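Local structure of cyclase (Uncultured organism, 5IBZ) at residues B[53-57]-B[282-288]; B[158-164]-B[197-203]; B[223-229]-B[252-257]. The protein belongs to the putative cyclase family, may have arylformamidase activity, and binds acetylphosphate in a pocket in the crystal. One frame throughout, in Å; residues are numbered along the deposited sequence. Where two conformers were deposited one is given.

Interaction 1: B[53-57]-B[282-288]; sequences FSLAI and IWWLEEL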
loop_
_atom_site.group_PDB
_atom_site.type_symbol
_atom_site.label_atom_id
_atom_site.label_comp_id
_atom_site.label_asym_id
_atom_site.label_seq_id
_atom_site.Cartn_x
_atom_site.Cartn_y
_atom_site.Cartn_z
ATOM N N PHE B 53 22.151 -16.497 14.150
ATOM C CA PHE B 53 22.424 -15.408 13.217
ATOM C C PHE B 53 21.219 -15.161 12.324
ATOM O O PHE B 53 20.719 -16.077 11.697
ATOM C CB PHE B 53 23.644 -15.733 12.348
ATOM C CG PHE B 53 24.874 -15.995 13.151
ATOM C CD1 PHE B 53 25.681 -14.956 13.512
ATOM C CD2 PHE B 53 25.183 -17.267 13.584
ATOM C CE1 PHE B 53 26.810 -15.176 14.273
ATOM C CE2 PHE B 53 26.327 -17.477 14.350
ATOM C CZ PHE B 53 27.110 -16.435 14.687
ATOM N N SER B 54 20.733 -13.923 12.290
ATOM C CA SER B 54 19.737 -13.525 11.305
ATOM C C SER B 54 20.407 -13.256 9.975
ATOM O O SER B 54 21.351 -12.468 9.922
ATOM C CB SER B 54 19.001 -12.277 11.747
ATOM O OG SER B 54 18.304 -11.705 10.662
ATOM N N LEU B 55 19.892 -13.865 8.912
ATOM C CA LEU B 55 20.462 -13.693 7.585
ATOM C C LEU B 55 19.602 -12.761 6.739
ATOM O O LEU B 55 19.614 -12.837 5.512
ATOM C CB LEU B 55 20.625 -15.059 6.886
ATOM C CG LEU B 55 21.251 -16.147 7.772
ATOM C CD1 LEU B 55 21.407 -17.430 6.960
ATOM C CD2 LEU B 55 22.601 -15.730 8.313
ATOM N N ALA B 56 18.863 -11.883 7.398
ATOM C CA ALA B 56 18.042 -10.898 6.702
ATOM C C ALA B 56 18.671 -9.513 6.658
ATOM O O ALA B 56 19.369 -9.099 7.586
ATOM C CB ALA B 56 16.675 -10.805 7.361
ATOM N N ILE B 57 18.374 -8.791 5.592
ATOM C CA ILE B 57 18.581 -7.340 5.588
ATOM C C ILE B 57 17.373 -6.675 6.247
ATOM O O ILE B 57 16.285 -7.257 6.330
ATOM C CB ILE B 57 18.789 -6.769 4.176
ATOM C CG1 ILE B 57 17.593 -7.015 3.253
ATOM C CG2 ILE B 57 20.055 -7.324 3.574
ATOM C CD1 ILE B 57 17.542 -6.031 2.072
ATOM N N ILE B 282 18.975 -11.756 -1.747
ATOM C CA ILE B 282 19.206 -10.631 -0.823
ATOM C C ILE B 282 19.300 -11.090 0.641
ATOM O O ILE B 282 18.882 -10.413 1.587
ATOM C CB ILE B 282 18.123 -9.504 -0.947
ATOM C CG1 ILE B 282 17.577 -9.406 -2.387
ATOM C CG2 ILE B 282 18.766 -8.195 -0.513
ATOM C CD1 ILE B 282 16.647 -8.219 -2.632
ATOM N N TRP B 283 19.923 -12.238 0.847
ATOM C CA TRP B 283 20.261 -12.658 2.199
ATOM C C TRP B 283 21.506 -11.899 2.670
ATOM O O TRP B 283 22.256 -11.351 1.853
ATOM C CB TRP B 283 20.485 -14.184 2.254
ATOM C CG TRP B 283 19.247 -15.025 2.012
ATOM C CD1 TRP B 283 18.197 -14.732 1.193
ATOM C CD2 TRP B 283 18.952 -16.300 2.596
ATOM N NE1 TRP B 283 17.262 -15.748 1.225
ATOM C CE2 TRP B 283 17.703 -16.720 2.084
ATOM C CE3 TRP B 283 19.614 -17.121 3.516
ATOM C CZ2 TRP B 283 17.124 -17.930 2.441
ATOM C CZ3 TRP B 283 19.033 -18.326 3.869
ATOM C CH2 TRP B 283 17.807 -18.715 3.339
ATOM N N TRP B 284 21.709 -11.841 3.987
ATOM C CA TRP B 284 22.825 -11.126 4.598
ATOM C C TRP B 284 23.702 -12.126 5.314
ATOM O O TRP B 284 23.278 -12.739 6.299
ATOM C CB TRP B 284 22.338 -10.062 5.589
ATOM C CG TRP B 284 23.486 -9.295 6.178
ATOM C CD1 TRP B 284 24.113 -9.534 7.369
ATOM C CD2 TRP B 284 24.162 -8.181 5.582
ATOM N NE1 TRP B 284 25.143 -8.638 7.549
ATOM C CE2 TRP B 284 25.192 -7.797 6.467
ATOM C CE3 TRP B 284 24.004 -7.474 4.377
ATOM C CZ2 TRP B 284 26.042 -6.720 6.195
ATOM C CZ3 TRP B 284 24.849 -6.411 4.114
ATOM C CH2 TRP B 284 25.860 -6.052 5.016
ATOM N N LEU B 285 24.923 -12.309 4.812
ATOM C CA LEU B 285 25.752 -13.423 5.246
ATOM C C LEU B 285 27.060 -13.027 5.916
ATOM O O LEU B 285 27.849 -13.894 6.284
ATOM C CB LEU B 285 26.048 -14.311 4.030
ATOM C CG LEU B 285 24.792 -14.875 3.350
ATOM C CD1 LEU B 285 25.158 -15.722 2.146
ATOM C CD2 LEU B 285 23.937 -15.671 4.322
ATOM N N GLU B 286 27.307 -11.726 6.054
ATOM C CA GLU B 286 28.603 -11.260 6.538
ATOM C C GLU B 286 28.944 -11.773 7.936
ATOM O O GLU B 286 30.083 -12.197 8.191
ATOM C CB GLU B 286 28.660 -9.727 6.539
ATOM C CG GLU B 286 30.105 -9.231 6.769
ATOM C CD GLU B 286 30.279 -7.724 6.677
ATOM O OE1 GLU B 286 29.528 -7.065 5.943
ATOM O OE2 GLU B 286 31.201 -7.197 7.336
ATOM N N GLU B 287 28.002 -11.711 8.868
ATOM C CA GLU B 287 28.315 -12.121 10.249
ATOM C C GLU B 287 28.358 -13.632 10.407
ATOM O O GLU B 287 29.191 -14.160 11.156
ATOM C CB GLU B 287 27.314 -11.517 11.236
ATOM C CG GLU B 287 27.688 -10.090 11.631
ATOM C CD GLU B 287 27.779 -9.146 10.442
ATOM O OE1 GLU B 287 28.916 -8.743 10.082
ATOM O OE2 GLU B 287 26.719 -8.799 9.870
ATOM N N LEU B 288 27.456 -14.335 9.729
ATOM C CA LEU B 288 27.502 -15.788 9.716
ATOM C C LEU B 288 28.841 -16.266 9.179
ATOM O O LEU B 288 29.456 -17.179 9.744
ATOM C CB LEU B 288 26.367 -16.375 8.873
ATOM C CG LEU B 288 26.397 -17.902 8.699
ATOM C CD1 LEU B 288 26.174 -18.637 10.028
ATOM C CD2 LEU B 288 25.392 -18.349 7.671
#

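Interaction 2: B[158-164]-B[197-203]; sequences RGVLVDI and GDILVIR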
loop_
_atom_site.group_PDB
_atom_site.type_symbol
_atom_site.label_atom_id
_atom_site.label_comp_id
_atom_site.label_asym_id
_atom_site.label_seq_id
_atom_site.Cartn_x
_atom_site.Cartn_y
_atom_site.Cartn_z
ATOM N N ARG B 158 18.671 -28.523 7.230
ATOM C CA ARG B 158 20.111 -28.294 7.257
ATOM C C ARG B 158 20.491 -27.221 6.240
ATOM O O ARG B 158 20.022 -27.235 5.098
ATOM C CB ARG B 158 20.869 -29.592 6.977
ATOM C CG ARG B 158 22.157 -29.728 7.804
ATOM C CD ARG B 158 22.798 -31.077 7.596
ATOM N NE ARG B 158 23.526 -31.035 6.359
ATOM C CZ ARG B 158 24.821 -31.291 6.219
ATOM N NH1 ARG B 158 25.557 -31.717 7.237
ATOM N NH2 ARG B 158 25.374 -31.163 5.031
ATOM N N GLY B 159 21.303 -26.261 6.677
ATOM C CA GLY B 159 21.852 -25.265 5.774
ATOM C C GLY B 159 23.360 -25.396 5.758
ATOM O O GLY B 159 23.970 -25.827 6.744
ATOM N N VAL B 160 23.958 -25.047 4.625
ATOM C CA VAL B 160 25.397 -25.045 4.466
ATOM C C VAL B 160 25.813 -23.741 3.790
ATOM O O VAL B 160 25.300 -23.403 2.705
ATOM C CB VAL B 160 25.882 -26.245 3.630
ATOM C CG1 VAL B 160 27.431 -26.225 3.498
ATOM C CG2 VAL B 160 25.391 -27.541 4.254
ATOM N N LEU B 161 26.709 -23.010 4.449
ATOM C CA LEU B 161 27.335 -21.823 3.873
ATOM C C LEU B 161 28.519 -22.202 3.025
ATOM O O LEU B 161 29.387 -22.949 3.468
ATOM C CB LEU B 161 27.806 -20.855 4.962
ATOM C CG LEU B 161 28.618 -19.649 4.491
ATOM C CD1 LEU B 161 27.755 -18.689 3.708
ATOM C CD2 LEU B 161 29.267 -18.954 5.689
ATOM N N VAL B 162 28.542 -21.699 1.792
ATOM C CA VAL B 162 29.760 -21.735 1.007
ATOM C C VAL B 162 30.221 -20.287 0.782
ATOM O O VAL B 162 29.547 -19.480 0.122
ATOM C CB VAL B 162 29.560 -22.529 -0.316
ATOM C CG1 VAL B 162 28.490 -21.922 -1.219
ATOM C CG2 VAL B 162 30.873 -22.703 -1.036
ATOM N N ASP B 163 31.364 -19.968 1.371
ATOM C CA ASP B 163 31.878 -18.606 1.374
ATOM C C ASP B 163 32.788 -18.434 0.181
ATOM O O ASP B 163 33.996 -18.611 0.258
ATOM C CB ASP B 163 32.593 -18.310 2.677
ATOM C CG ASP B 163 32.895 -16.830 2.860
ATOM O OD1 ASP B 163 32.850 -16.074 1.865
ATOM O OD2 ASP B 163 33.200 -16.448 4.020
ATOM N N ILE B 164 32.191 -18.095 -0.944
ATOM C CA ILE B 164 32.959 -17.967 -2.173
ATOM C C ILE B 164 33.895 -16.758 -2.094
ATOM O O ILE B 164 35.013 -16.796 -2.607
ATOM C CB ILE B 164 32.025 -17.869 -3.391
ATOM C CG1 ILE B 164 31.181 -19.150 -3.526
ATOM C CG2 ILE B 164 32.833 -17.653 -4.663
ATOM C CD1 ILE B 164 31.977 -20.392 -3.870
ATOM N N GLY B 197 18.749 -32.677 0.578
ATOM C CA GLY B 197 17.849 -31.851 1.356
ATOM C C GLY B 197 18.457 -30.527 1.831
ATOM O O GLY B 197 17.739 -29.660 2.307
ATOM N N ASP B 198 19.775 -30.374 1.714
ATOM C CA ASP B 198 20.413 -29.161 2.210
ATOM C C ASP B 198 19.897 -27.929 1.482
ATOM O O ASP B 198 19.520 -27.973 0.308
ATOM C CB ASP B 198 21.936 -29.204 2.044
ATOM C CG ASP B 198 22.634 -30.084 3.053
ATOM O OD1 ASP B 198 21.983 -30.587 4.011
ATOM O OD2 ASP B 198 23.872 -30.268 2.878
ATOM N N ILE B 199 19.873 -26.823 2.209
ATOM C CA ILE B 199 19.740 -25.510 1.626
ATOM C C ILE B 199 21.141 -24.914 1.538
ATOM O O ILE B 199 21.813 -24.771 2.557
ATOM C CB ILE B 199 18.823 -24.636 2.474
ATOM C CG1 ILE B 199 17.393 -25.189 2.402
ATOM C CG2 ILE B 199 18.841 -23.191 1.996
ATOM C CD1 ILE B 199 16.521 -24.767 3.535
ATOM N N LEU B 200 21.582 -24.586 0.333
ATOM C CA LEU B 200 22.890 -23.999 0.099
ATOM C C LEU B 200 22.804 -22.487 0.147
ATOM O O LEU B 200 21.977 -21.885 -0.515
ATOM C CB LEU B 200 23.423 -24.459 -1.239
ATOM C CG LEU B 200 24.840 -23.993 -1.558
ATOM C CD1 LEU B 200 25.876 -24.688 -0.669
ATOM C CD2 LEU B 200 25.149 -24.260 -3.018
ATOM N N VAL B 201 23.674 -21.885 0.942
ATOM C CA VAL B 201 23.682 -20.451 1.138
ATOM C C VAL B 201 25.040 -19.929 0.660
ATOM O O VAL B 201 26.087 -20.335 1.192
ATOM C CB VAL B 201 23.435 -20.107 2.633
ATOM C CG1 VAL B 201 23.478 -18.655 2.853
ATOM C CG2 VAL B 201 22.086 -20.691 3.097
ATOM N N ILE B 202 25.028 -19.089 -0.377
ATOM C CA ILE B 202 26.248 -18.663 -1.070
ATOM C C ILE B 202 26.605 -17.224 -0.758
ATOM O O ILE B 202 25.797 -16.304 -1.031
ATOM C CB ILE B 202 26.092 -18.798 -2.599
ATOM C CG1 ILE B 202 25.641 -20.222 -2.948
ATOM C CG2 ILE B 202 27.402 -18.451 -3.321
ATOM C CD1 ILE B 202 25.297 -20.403 -4.414
ATOM N N ARG B 203 27.790 -17.012 -0.188
ATOM C CA ARG B 203 28.289 -15.650 0.027
ATOM C C ARG B 203 29.100 -15.155 -1.172
ATOM O O ARG B 203 30.200 -15.684 -1.465
ATOM C CB ARG B 203 29.143 -15.557 1.296
ATOM C CG ARG B 203 29.702 -14.148 1.501
ATOM C CD ARG B 203 30.163 -13.891 2.938
ATOM N NE ARG B 203 30.725 -12.548 3.092
ATOM C CZ ARG B 203 32.023 -12.264 3.155
ATOM N NH1 ARG B 203 32.946 -13.209 3.056
ATOM N NH2 ARG B 203 32.393 -11.010 3.304
HETATM O O HOH W 1 17.678 -30.514 5.421
HETATM O O HOH W 2 17.275 -28.088 4.482
#

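Interaction 3: B[223-229]-B[252-257]; sequences LNPMTGI and LERVPH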
loop_
_atom_site.group_PDB
_atom_site.type_symbol
_atom_site.label_atom_id
_atom_site.label_comp_id
_atom_site.label_asym_id
_atom_site.label_seq_id
_atom_site.Cartn_x
_atom_site.Cartn_y
_atom_site.Cartn_z
ATOM N N LEU B 223 22.685 -1.161 -13.095
ATOM C CA LEU B 223 22.954 -1.035 -14.523
ATOM C C LEU B 223 24.162 -1.845 -14.973
ATOM O O LEU B 223 24.382 -2.021 -16.163
ATOM C CB LEU B 223 23.183 0.432 -14.895
ATOM C CG LEU B 223 21.987 1.363 -14.668
ATOM C CD1 LEU B 223 22.373 2.808 -14.895
ATOM C CD2 LEU B 223 20.835 0.977 -15.567
ATOM N N ASN B 224 24.968 -2.304 -14.033
ATOM C CA ASN B 224 26.190 -2.956 -14.425
ATOM C C ASN B 224 26.166 -4.432 -14.019
ATOM O O ASN B 224 25.259 -4.874 -13.337
ATOM C CB ASN B 224 27.370 -2.170 -13.857
ATOM C CG ASN B 224 27.581 -0.841 -14.598
ATOM O OD1 ASN B 224 28.220 -0.806 -15.654
ATOM N ND2 ASN B 224 27.015 0.243 -14.068
ATOM N N PRO B 225 27.113 -5.217 -14.542
ATOM C CA PRO B 225 27.074 -6.655 -14.256
ATOM C C PRO B 225 27.148 -6.965 -12.772
ATOM O O PRO B 225 27.754 -6.203 -12.028
ATOM C CB PRO B 225 28.317 -7.201 -14.960
ATOM C CG PRO B 225 28.674 -6.195 -15.950
ATOM C CD PRO B 225 28.252 -4.864 -15.391
HETATM N N MSE B 226 26.542 -8.075 -12.376
HETATM C CA MSE B 226 26.505 -8.479 -10.971
HETATM C C MSE B 226 26.945 -9.928 -10.811
HETATM O O MSE B 226 26.465 -10.809 -11.524
HETATM C CB MSE B 226 25.100 -8.276 -10.404
HETATM C CG MSE B 226 24.725 -6.815 -10.291
HETATM SE SE MSE B 226 22.913 -6.579 -9.601
HETATM C CE MSE B 226 22.001 -7.207 -11.164
ATOM N N THR B 227 27.864 -10.170 -9.876
ATOM C CA THR B 227 28.374 -11.514 -9.621
ATOM C C THR B 227 27.266 -12.490 -9.214
ATOM O O THR B 227 26.315 -12.126 -8.527
ATOM C CB THR B 227 29.467 -11.497 -8.522
ATOM O OG1 THR B 227 30.006 -12.815 -8.346
ATOM C CG2 THR B 227 28.924 -11.014 -7.199
ATOM N N GLY B 228 27.376 -13.736 -9.654
ATOM C CA GLY B 228 26.445 -14.768 -9.210
ATOM C C GLY B 228 26.791 -16.098 -9.854
ATOM O O GLY B 228 27.811 -16.207 -10.549
ATOM N N ILE B 229 25.960 -17.108 -9.621
ATOM C CA ILE B 229 26.244 -18.430 -10.164
ATOM C C ILE B 229 25.965 -18.516 -11.662
ATOM O O ILE B 229 25.107 -17.826 -12.211
ATOM C CB ILE B 229 25.472 -19.551 -9.410
ATOM C CG1 ILE B 229 23.952 -19.377 -9.494
ATOM C CG2 ILE B 229 25.980 -19.608 -7.974
ATOM C CD1 ILE B 229 23.156 -20.570 -8.933
ATOM N N LEU B 252 20.706 -14.043 -7.729
ATOM C CA LEU B 252 21.340 -15.373 -7.592
ATOM C C LEU B 252 22.306 -15.709 -8.721
ATOM O O LEU B 252 23.504 -15.870 -8.482
ATOM C CB LEU B 252 20.300 -16.500 -7.480
ATOM C CG LEU B 252 20.967 -17.884 -7.331
ATOM C CD1 LEU B 252 21.940 -17.935 -6.164
ATOM C CD2 LEU B 252 19.911 -18.976 -7.190
ATOM N N GLU B 253 21.810 -15.805 -9.947
ATOM C CA GLU B 253 22.724 -16.048 -11.050
ATOM C C GLU B 253 23.423 -14.766 -11.469
ATOM O O GLU B 253 22.965 -13.655 -11.172
ATOM C CB GLU B 253 22.003 -16.688 -12.235
ATOM C CG GLU B 253 21.123 -15.806 -13.044
ATOM C CD GLU B 253 20.427 -16.604 -14.178
ATOM O OE1 GLU B 253 21.086 -17.031 -15.155
ATOM O OE2 GLU B 253 19.218 -16.821 -14.032
ATOM N N ARG B 254 24.554 -14.937 -12.135
ATOM C CA ARG B 254 25.312 -13.821 -12.678
ATOM C C ARG B 254 24.444 -13.063 -13.684
ATOM O O ARG B 254 23.777 -13.669 -14.528
ATOM C CB ARG B 254 26.599 -14.322 -13.328
ATOM C CG ARG B 254 27.588 -13.231 -13.703
ATOM C CD ARG B 254 27.560 -12.879 -15.169
ATOM N NE ARG B 254 28.590 -11.887 -15.470
ATOM C CZ ARG B 254 28.671 -11.228 -16.621
ATOM N NH1 ARG B 254 29.641 -10.345 -16.823
ATOM N NH2 ARG B 254 27.786 -11.460 -17.574
ATOM N N VAL B 255 24.449 -11.741 -13.573
ATOM C CA VAL B 255 23.655 -10.871 -14.441
ATOM C C VAL B 255 24.587 -10.022 -15.292
ATOM O O VAL B 255 25.500 -9.392 -14.757
ATOM C CB VAL B 255 22.746 -9.932 -13.626
ATOM C CG1 VAL B 255 22.000 -8.970 -14.549
ATOM C CG2 VAL B 255 21.782 -10.733 -12.770
ATOM N N PRO B 256 24.357 -9.995 -16.614
ATOM C CA PRO B 256 25.233 -9.254 -17.525
ATOM C C PRO B 256 24.953 -7.774 -17.545
ATOM O O PRO B 256 23.984 -7.332 -16.930
ATOM C CB PRO B 256 24.899 -9.862 -18.887
ATOM C CG PRO B 256 23.476 -10.211 -18.760
ATOM C CD PRO B 256 23.329 -10.741 -17.362
ATOM N N HIS B 257 25.798 -7.027 -18.256
ATOM C CA HIS B 257 25.563 -5.610 -18.525
ATOM C C HIS B 257 24.539 -5.449 -19.644
ATOM O O HIS B 257 23.338 -5.367 -19.391
ATOM C CB HIS B 257 26.865 -4.899 -18.916
ATOM C CG HIS B 257 26.796 -3.406 -18.804
ATOM N ND1 HIS B 257 25.911 -2.644 -19.536
ATOM C CD2 HIS B 257 27.509 -2.535 -18.051
ATOM C CE1 HIS B 257 26.078 -1.368 -19.235
ATOM N NE2 HIS B 257 27.040 -1.276 -18.335
HETATM O O HOH W 3 23.823 -11.475 -9.699
#

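Interaction 1: B[53-57]-B[282-288]
Phe-53 leans against the first turn of the helix that starts at Glu-286: Leu-288 CA stands above one ring face, offset toward the rim, and ring atom CD2 meets Leu-288 CD1 at 3.9 Å. Ser-54 turns its hydroxyl to Asn-318. At the centre, Leu-55 O accepts the N-H of Trp-284 in a short bond (2.8 Å, 165°), although the donor stands well above the carbonyl plane, and Leu-55 CA lies 3.2 Å from Trp-284 O in a C-H...O contact. Of the Leu-55 branches, CD1 touches Trp-283 CE3 at 3.9 Å and also meets Leu-285 CD2, while CD2 rests on Leu-288 CB at 3.9 Å. Ile-57 sends CD1 to Ile-282 CG2 (3.6 Å), and its CG2 meets Trp-284 CE3 with the two side chains nearly at right angles. Trp-284 CG, anti to the backbone N (chi1 -178°), carries the indole to Glu-287, which probably restrains its rotation: NE1 gives an almost straight bond to Glu-287 OE2 (2.8 Å), which lies in the ring plane. Thr-112 OG1 bonds to both Ile-57 N and Ile-282 O, while Trp-283 NE1 goes to Gln-113 O. In the cyclase fold, the contact thus joins the end of strand 52-54, at the edge of the sheet within this chain, and the loop after it to the turn between strand 278-281 and helix 286-295, next to Glu-281 of the acetylphosphate pocket.

Interaction 2: B[158-164]-B[197-203]
Val-160 and Val-162 each use both backbone polar groups to bond strand 199-203. Val-160 N donates to Ile-199 O (3.0 Å) and Val-160 O accepts from Val-201 N (2.8 Å); Val-162 repeats this with Val-201 O and Arg-203 N, while Arg-158 O takes Ile-199 N. In the conformer given, Val-162 CG1 lies beside Ile-202 CG1 (3.7 Å) and Leu-200 CD1. A salt bridge lies at each end. Arg-158, bent at chi3 (80°), brings NE to Asp-198 OD1 and NH2 to OD2, both at 2.8 Å, side-on and on the syn sides, with the two flat groups only 21° apart. At the other end Arg-203, extended from CG to NE, offers NH1 to Asp-163 OD1 (3.1 Å), its plane turned steeply to the carboxylate. These neighbouring parallel strands, connected through helix 180-190, make a beta-alpha-beta crossover; that helix covers Val-162 and Ile-164 through Leu-183 and Ala-186, and helix 286-295 packs on Leu-161 from the other face. Further out, Leu-195 N holds Asp-198 OD2 and Lys-193 O takes Arg-158 NH2. Asp-163, which also caps the following helix, pairs with Arg-166, and Arg-203 NH2 reaches Glu-208. One water donates to both Arg-158 O and Gly-197 O.

Interaction 3: B[223-229]-B[252-257]
With CG1 set between its backbone N and carbonyl carbon (chi1 61°), Ile-229 swings CD1 onto Leu-252 CG at 3.8 Å. Met-226, a selenomethionine, folds back at chi3 (-71°), which lays its terminal CE against Val-255 CB (3.7 Å), the two side chains running alongside each other. His-257 extends its ring past Pro-225, whose CD approaches ring atom CD2 at 3.6 Å. Leu-223 O hangs over the centre of one face of this imidazole, whereas Asn-224 OD1 lies at its edge, 3.0 Å from NE2, with the amide plane steeply turned to the ring; the amide nitrogen of Asn-224 is held by Ser-220 O. Pro-225 CB sits over one face of the Arg-254 guanidinium, whose NE is bound by Gly-175 O.

Between these side chains four backbone bonds pair the segment ending in the short strand 228-229 with the loop that leads from strand 244-247 to helix 266-275. Met-226 and Val-255 form an antiparallel hydrogen-bonded pair, each N donating to the other's O. Beyond Thr-227, Ile-229 N donates to Leu-252 O (3.0 Å), and Ile-229 O accepts Arg-254 N (2.9 Å). The chains come close at Gly-228, whose CA lies 3.2 Å from Leu-252 O. A water lies 2.8 Å from both Thr-227 O and Glu-253 O.

The backbone around Glu-253 is therefore gripped on either side of it, while its carboxylate binds outside the two segments, OE1 taking Val-267 N and OE2 meeting ND1 of His-268, a residue of the acetylphosphate pocket. Glu-253 is thus placed as a second-shell residue that may orient His-268, and the polar bonds from 223-229 hold the loop from which it reaches.

Overall arrangement
From the N terminus, segment 53-57 comes first and pairs with 282-288 much later in the chain, so interaction 1 closes a long loop that contains both other contacts. Inside it, interaction 2 closes the shorter loop from strand 158-163 to strand 199-203, and interaction 3 follows in series, joining 223-229 to 252-257; none cross. Interaction 2 touches both of the others. Leu-285 of interaction 1 packs on Val-201 and Ile-202, and Ile-202 CD1 meets Ile-229 CG2 of interaction 3. Interactions 1 and 3 do not touch, their centres about 20 Å apart. Together they tie together the edge of the sheet within this chain, its parallel strands and the loop beside the acetylphosphate pocket.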